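Local coordinates for protein phospholipase C-beta (PLC-beta) (Sepia officinalis, PDB 3QR0) that is a multidomain member of the phospholipase C-beta family, with PH, EF-hand-like, TIM-barrel and C2 domains and a bound calcium ion, at residues Ala649-Gln660 with Ala761-Tyr772. Residues are numbered along the deposited sequence; the frame is centred on the assembly and turned at random.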
ATOM      1  N   ALA A 649     -22.840  14.522  -4.944  1.00 31.68           N
ATOM      2  CA  ALA A 649     -22.681  14.006  -3.595  1.00 31.13           C
ATOM      3  C   ALA A 649     -23.132  12.553  -3.563  1.00 30.81           C
ATOM      4  O   ALA A 649     -23.936  12.129  -4.395  1.00 30.85           O
ATOM      5  CB  ALA A 649     -23.491  14.841  -2.607  1.00 31.69           C
ATOM      6  N   GLY A 650     -22.612  11.800  -2.597  1.00 30.03           N
ATOM      7  CA  GLY A 650     -22.853  10.364  -2.517  1.00 29.65           C
ATOM      8  C   GLY A 650     -23.444   9.926  -1.194  1.00 29.84           C
ATOM      9  O   GLY A 650     -23.484  10.693  -0.228  1.00 30.09           O
ATOM     10  N   THR A 651     -23.938   8.693  -1.178  1.00 29.73           N
ATOM     11  CA  THR A 651     -24.328   8.006   0.043  1.00 29.89           C
ATOM     12  C   THR A 651     -23.602   6.673   0.028  1.00 29.01           C
ATOM     13  O   THR A 651     -23.499   6.032  -1.025  1.00 28.66           O
ATOM     14  CB  THR A 651     -25.855   7.775   0.122  1.00 30.93           C
ATOM     15  OG1 THR A 651     -26.535   9.025  -0.031  1.00 31.89           O
ATOM     16  CG2 THR A 651     -26.250   7.167   1.466  1.00 31.71           C
ATOM     17  N   ILE A 652     -23.075   6.287   1.189  1.00 28.09           N
ATOM     18  CA  ILE A 652     -22.394   5.018   1.361  1.00 27.46           C
ATOM     19  C   ILE A 652     -23.010   4.308   2.558  1.00 27.85           C
ATOM     20  O   ILE A 652     -23.194   4.912   3.616  1.00 27.93           O
ATOM     21  CB  ILE A 652     -20.880   5.204   1.635  1.00 26.57           C
ATOM     22  CG1 ILE A 652     -20.173   5.856   0.443  1.00 26.37           C
ATOM     23  CG2 ILE A 652     -20.242   3.864   1.985  1.00 26.54           C
ATOM     24  CD1 ILE A 652     -19.970   4.941  -0.759  1.00 25.60           C
ATOM     25  N   GLU A 653     -23.345   3.033   2.381  1.00 27.89           N
ATOM     26  CA  GLU A 653     -23.821   2.201   3.482  1.00 28.37           C
ATOM     27  C   GLU A 653     -22.975   0.943   3.528  1.00 27.89           C
ATOM     28  O   GLU A 653     -22.710   0.325   2.492  1.00 27.40           O
ATOM     29  CB  GLU A 653     -25.307   1.861   3.324  1.00 29.33           C
ATOM     30  CG  GLU A 653     -26.178   3.082   3.031  1.00 31.06           C
ATOM     31  CD  GLU A 653     -27.672   2.792   3.018  1.00 34.08           C
ATOM     32  OE1 GLU A 653     -28.069   1.615   3.170  1.00 35.57           O
ATOM     33  OE2 GLU A 653     -28.454   3.756   2.849  1.00 35.57           O
ATOM     34  N   ILE A 654     -22.514   0.587   4.721  1.00 27.54           N
ATOM     35  CA  ILE A 654     -21.656  -0.578   4.884  1.00 27.09           C
ATOM     36  C   ILE A 654     -22.260  -1.462   5.963  1.00 27.23           C
ATOM     37  O   ILE A 654     -22.344  -1.063   7.126  1.00 27.40           O
ATOM     38  CB  ILE A 654     -20.215  -0.188   5.292  1.00 26.78           C
ATOM     39  CG1 ILE A 654     -19.620   0.846   4.331  1.00 27.02           C
ATOM     40  CG2 ILE A 654     -19.327  -1.432   5.370  1.00 26.80           C
ATOM     41  CD1 ILE A 654     -19.356   0.337   2.938  1.00 27.52           C
ATOM     42  N   LYS A 655     -22.708  -2.649   5.564  1.00 27.01           N
ATOM     43  CA  LYS A 655     -23.188  -3.653   6.500  1.00 27.32           C
ATOM     44  C   LYS A 655     -22.107  -4.714   6.673  1.00 26.62           C
ATOM     45  O   LYS A 655     -21.757  -5.401   5.714  1.00 26.36           O
ATOM     46  CB  LYS A 655     -24.476  -4.290   5.977  1.00 27.89           C
ATOM     47  CG  LYS A 655     -25.105  -5.292   6.928  1.00 29.25           C
ATOM     48  CD  LYS A 655     -26.292  -5.998   6.292  1.00 31.03           C
ATOM     49  CE  LYS A 655     -26.870  -7.055   7.224  1.00 32.84           C
ATOM     50  NZ  LYS A 655     -27.246  -6.492   8.557  1.00 34.08           N
ATOM     51  N   ILE A 656     -21.574  -4.834   7.888  1.00 26.28           N
ATOM     52  CA  ILE A 656     -20.593  -5.867   8.212  1.00 25.65           C
ATOM     53  C   ILE A 656     -21.338  -7.147   8.580  1.00 26.21           C
ATOM     54  O   ILE A 656     -22.049  -7.192   9.587  1.00 27.17           O
ATOM     55  CB  ILE A 656     -19.671  -5.440   9.384  1.00 25.49           C
ATOM     56  CG1 ILE A 656     -18.939  -4.134   9.055  1.00 24.56           C
ATOM     57  CG2 ILE A 656     -18.653  -6.547   9.716  1.00 24.63           C
ATOM     58  CD1 ILE A 656     -18.030  -4.209   7.830  1.00 23.78           C
ATOM     59  N   ILE A 657     -21.174  -8.183   7.763  1.00 25.86           N
ATOM     60  CA  ILE A 657     -21.949  -9.415   7.911  1.00 26.27           C
ATOM     61  C   ILE A 657     -21.163 -10.478   8.668  1.00 26.12           C
ATOM     62  O   ILE A 657     -21.629 -10.997   9.686  1.00 26.64           O
ATOM     63  CB  ILE A 657     -22.390  -9.957   6.531  1.00 26.48           C
ATOM     64  CG1 ILE A 657     -23.328  -8.953   5.847  1.00 26.99           C
ATOM     65  CG2 ILE A 657     -23.104 -11.288   6.671  1.00 27.15           C
ATOM     66  CD1 ILE A 657     -23.572  -9.254   4.387  1.00 26.61           C
ATOM     67  N   SER A 658     -19.967 -10.790   8.180  1.00 25.32           N
ATOM     68  CA  SER A 658     -19.151 -11.832   8.781  1.00 25.50           C
ATOM     69  C   SER A 658     -17.675 -11.646   8.449  1.00 24.52           C
ATOM     70  O   SER A 658     -17.306 -10.735   7.712  1.00 23.51           O
ATOM     71  CB  SER A 658     -19.622 -13.205   8.297  1.00 26.01           C
ATOM     72  OG  SER A 658     -19.380 -13.366   6.911  1.00 25.97           O
ATOM     73  N   ALA A 659     -16.840 -12.507   9.016  1.00 24.62           N
ATOM     74  CA  ALA A 659     -15.421 -12.550   8.681  1.00 24.40           C
ATOM     75  C   ALA A 659     -14.945 -13.990   8.639  1.00 24.86           C
ATOM     76  O   ALA A 659     -15.551 -14.864   9.252  1.00 25.57           O
ATOM     77  CB  ALA A 659     -14.601 -11.745   9.680  1.00 23.82           C
ATOM     78  N   GLN A 660     -13.869 -14.228   7.893  1.00 25.05           N
ATOM     79  CA  GLN A 660     -13.294 -15.557   7.752  1.00 25.65           C
ATOM     80  C   GLN A 660     -11.804 -15.539   8.062  1.00 25.74           C
ATOM     81  O   GLN A 660     -11.091 -14.623   7.655  1.00 24.91           O
ATOM     82  CB  GLN A 660     -13.495 -16.090   6.333  1.00 25.77           C
ATOM     83  CG  GLN A 660     -14.961 -16.209   5.905  1.00 26.53           C
ATOM     84  CD  GLN A 660     -15.556 -14.891   5.462  1.00 26.51           C
ATOM     85  OE1 GLN A 660     -14.961 -14.166   4.657  1.00 27.83           O
ATOM     86  NE2 GLN A 660     -16.737 -14.565   5.987  1.00 27.15           N
ATOM     87  N   ALA A 761      -7.597 -14.097   5.711  1.00 24.20           N
ATOM     88  CA  ALA A 761      -8.382 -13.212   6.577  1.00 23.90           C
ATOM     89  C   ALA A 761      -9.194 -12.235   5.740  1.00 23.26           C
ATOM     90  O   ALA A 761      -8.634 -11.471   4.951  1.00 22.73           O
ATOM     91  CB  ALA A 761      -7.479 -12.457   7.564  1.00 23.31           C
ATOM     92  N   SER A 762     -10.515 -12.281   5.907  1.00 23.17           N
ATOM     93  CA  SER A 762     -11.436 -11.492   5.096  1.00 23.04           C
ATOM     94  C   SER A 762     -12.665 -11.078   5.896  1.00 22.87           C
ATOM     95  O   SER A 762     -13.060 -11.759   6.836  1.00 22.51           O
ATOM     96  CB  SER A 762     -11.912 -12.296   3.883  1.00 23.25           C
ATOM     97  OG  SER A 762     -10.826 -12.828   3.139  1.00 25.41           O
ATOM     98  N   VAL A 763     -13.247  -9.950   5.508  1.00 22.44           N
ATOM     99  CA  VAL A 763     -14.567  -9.544   5.984  1.00 22.78           C
ATOM    100  C   VAL A 763     -15.536  -9.700   4.818  1.00 22.81           C
ATOM    101  O   VAL A 763     -15.191  -9.388   3.675  1.00 22.83           O
ATOM    102  CB  VAL A 763     -14.562  -8.090   6.503  1.00 22.61           C
ATOM    103  CG1 VAL A 763     -15.990  -7.562   6.694  1.00 23.56           C
ATOM    104  CG2 VAL A 763     -13.796  -8.005   7.819  1.00 21.85           C
ATOM    105  N   PHE A 764     -16.730 -10.206   5.103  1.00 23.14           N
ATOM    106  CA  PHE A 764     -17.813 -10.252   4.130  1.00 22.97           C
ATOM    107  C   PHE A 764     -18.808  -9.148   4.500  1.00 23.26           C
ATOM    108  O   PHE A 764     -19.247  -9.058   5.658  1.00 23.34           O
ATOM    109  CB  PHE A 764     -18.471 -11.633   4.131  1.00 23.55           C
ATOM    110  CG  PHE A 764     -19.569 -11.798   3.115  1.00 23.54           C
ATOM    111  CD1 PHE A 764     -19.290 -11.747   1.752  1.00 22.70           C
ATOM    112  CD2 PHE A 764     -20.879 -12.030   3.520  1.00 23.50           C
ATOM    113  CE1 PHE A 764     -20.300 -11.909   0.809  1.00 23.31           C
ATOM    114  CE2 PHE A 764     -21.897 -12.196   2.585  1.00 24.06           C
ATOM    115  CZ  PHE A 764     -21.609 -12.130   1.225  1.00 23.22           C
ATOM    116  N   ALA A 765     -19.133  -8.300   3.526  1.00 22.72           N
ATOM    117  CA  ALA A 765     -19.965  -7.121   3.766  1.00 23.22           C
ATOM    118  C   ALA A 765     -20.915  -6.854   2.600  1.00 23.45           C
ATOM    119  O   ALA A 765     -20.702  -7.349   1.488  1.00 23.12           O
ATOM    120  CB  ALA A 765     -19.073  -5.901   3.995  1.00 22.42           C
ATOM    121  N   HIS A 766     -21.961  -6.073   2.860  1.00 24.15           N
ATOM    122  CA  HIS A 766     -22.784  -5.511   1.794  1.00 24.88           C
ATOM    123  C   HIS A 766     -22.547  -4.005   1.730  1.00 24.88           C
ATOM    124  O   HIS A 766     -22.552  -3.316   2.757  1.00 24.86           O
ATOM    125  CB  HIS A 766     -24.269  -5.791   1.997  1.00 25.56           C
ATOM    126  CG  HIS A 766     -25.120  -5.352   0.843  1.00 27.22           C
ATOM    127  ND1 HIS A 766     -25.648  -4.083   0.746  1.00 27.79           N
ATOM    128  CD2 HIS A 766     -25.519  -6.011  -0.271  1.00 28.12           C
ATOM    129  CE1 HIS A 766     -26.345  -3.982  -0.373  1.00 28.64           C
ATOM    130  NE2 HIS A 766     -26.280  -5.138  -1.010  1.00 28.26           N
ATOM    131  N   ILE A 767     -22.356  -3.507   0.515  1.00 24.97           N
ATOM    132  CA  ILE A 767     -22.004  -2.113   0.287  1.00 25.32           C
ATOM    133  C   ILE A 767     -23.054  -1.458  -0.598  1.00 26.29           C
ATOM    134  O   ILE A 767     -23.355  -1.952  -1.683  1.00 26.13           O
ATOM    135  CB  ILE A 767     -20.633  -1.997  -0.401  1.00 24.60           C
ATOM    136  CG1 ILE A 767     -19.552  -2.645   0.462  1.00 24.76           C
ATOM    137  CG2 ILE A 767     -20.302  -0.520  -0.703  1.00 24.65           C
ATOM    138  CD1 ILE A 767     -18.188  -2.696  -0.199  1.00 24.70           C
ATOM    139  N   VAL A 768     -23.636  -0.367  -0.116  1.00 27.39           N
ATOM    140  CA  VAL A 768     -24.444   0.498  -0.966  1.00 28.34           C
ATOM    141  C   VAL A 768     -23.590   1.706  -1.314  1.00 28.73           C
ATOM    142  O   VAL A 768     -22.985   2.315  -0.430  1.00 28.13           O
ATOM    143  CB  VAL A 768     -25.724   0.953  -0.265  1.00 28.97           C
ATOM    144  CG1 VAL A 768     -26.388   2.079  -1.043  1.00 29.37           C
ATOM    145  CG2 VAL A 768     -26.682  -0.225  -0.094  1.00 29.73           C
ATOM    146  N   ALA A 769     -23.518   2.023  -2.603  1.00 29.80           N
ATOM    147  CA  ALA A 769     -22.846   3.230  -3.081  1.00 30.57           C
ATOM    148  C   ALA A 769     -23.661   3.799  -4.223  1.00 31.89           C
ATOM    149  O   ALA A 769     -23.850   3.150  -5.249  1.00 32.29           O
ATOM    150  CB  ALA A 769     -21.427   2.928  -3.538  1.00 29.91           C
ATOM    151  N   LYS A 770     -24.150   5.015  -4.033  1.00 33.23           N
ATOM    152  CA  LYS A 770     -25.025   5.647  -5.000  1.00 34.63           C
ATOM    153  C   LYS A 770     -24.995   7.149  -4.815  1.00 35.58           C
ATOM    154  O   LYS A 770     -24.453   7.658  -3.829  1.00 34.99           O
ATOM    155  CB  LYS A 770     -26.460   5.139  -4.834  1.00 35.27           C
ATOM    156  CG  LYS A 770     -27.037   5.353  -3.443  1.00 35.95           C
ATOM    157  CD  LYS A 770     -28.470   4.854  -3.360  1.00 37.48           C
ATOM    158  CE  LYS A 770     -29.023   4.994  -1.955  1.00 38.18           C
ATOM    159  NZ  LYS A 770     -30.282   4.212  -1.796  1.00 39.64           N
ATOM    160  N   ASP A 771     -25.594   7.848  -5.770  1.00 37.06           N
ATOM    161  CA  ASP A 771     -25.692   9.289  -5.708  1.00 38.58           C
ATOM    162  C   ASP A 771     -26.634   9.680  -4.575  1.00 40.18           C
ATOM    163  O   ASP A 771     -27.634   8.999  -4.320  1.00 40.41           O
ATOM    164  CB  ASP A 771     -26.170   9.859  -7.047  1.00 38.98           C
ATOM    165  CG  ASP A 771     -25.189   9.596  -8.175  1.00 38.97           C
ATOM    166  OD1 ASP A 771     -24.050   9.163  -7.893  1.00 38.81           O
ATOM    167  OD2 ASP A 771     -25.554   9.818  -9.349  1.00 40.78           O
ATOM    168  N   TYR A 772     -26.284  10.770  -3.891  1.00 41.28           N
ATOM    169  CA  TYR A 772     -27.054  11.275  -2.763  1.00 42.83           C
ATOM    170  C   TYR A 772     -28.407  11.806  -3.234  1.00 44.76           C
ATOM    171  O   TYR A 772     -28.469  12.771  -3.999  1.00 45.07           O
ATOM    172  CB  TYR A 772     -26.272  12.381  -2.050  1.00 42.47           C
ATOM    173  CG  TYR A 772     -27.054  13.105  -0.982  1.00 43.22           C
ATOM    174  CD1 TYR A 772     -27.452  12.451   0.181  1.00 43.45           C
ATOM    175  CD2 TYR A 772     -27.393  14.452  -1.129  1.00 43.60           C
ATOM    176  CE1 TYR A 772     -28.176  13.114   1.166  1.00 44.21           C
ATOM    177  CE2 TYR A 772     -28.111  15.121  -0.153  1.00 44.33           C
ATOM    178  CZ  TYR A 772     -28.498  14.448   0.991  1.00 44.82           C
ATOM    179  OH  TYR A 772     -29.207  15.111   1.959  1.00 45.94           O
TER
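Phe-764 O takes two backbone N-H groups at once, from Ile-657 N at 3.0 Å and from Ser-658 N at 3.1 Å, the signature of a classic beta bulge. It interrupts the antiparallel pairing of strands 650-660 and 761-771, the two central strands of one sheet of the C2 beta-sandwich. The extra residue shifts the register by one and puts Ile-657 on the same side as Phe-764. There the two side chains run alongside each other, with Ile-657 CD1 3.8 Å from Phe-764 CE2. Helix 230-238 packs against this pair, joining the EF-hand-like region to the C2 domain. Further along this face, the CB atoms of Glu-653 and Val-768 lie 3.7 Å apart.

The other face looks into the sandwich. CG1 of Ile-652, Ile-654 and Ile-656 lies anti to the carbonyl carbon, and chi2 (-74° in Ile-652) bends the tip back toward the partner strand. Ile-652 CD1 thus reaches Ala-769 CB at 3.7 Å, and Ile-654 CD1 meets Ile-767 CG2 at 3.9 Å. All three isoleucines also touch strand 669-676 of the second sheet. At the far end, Thr-651 OG1, hydrogen-bonded to Lys-709 O, sits at the edge of the Tyr-772 ring, in its plane and 3.6 Å from CD1.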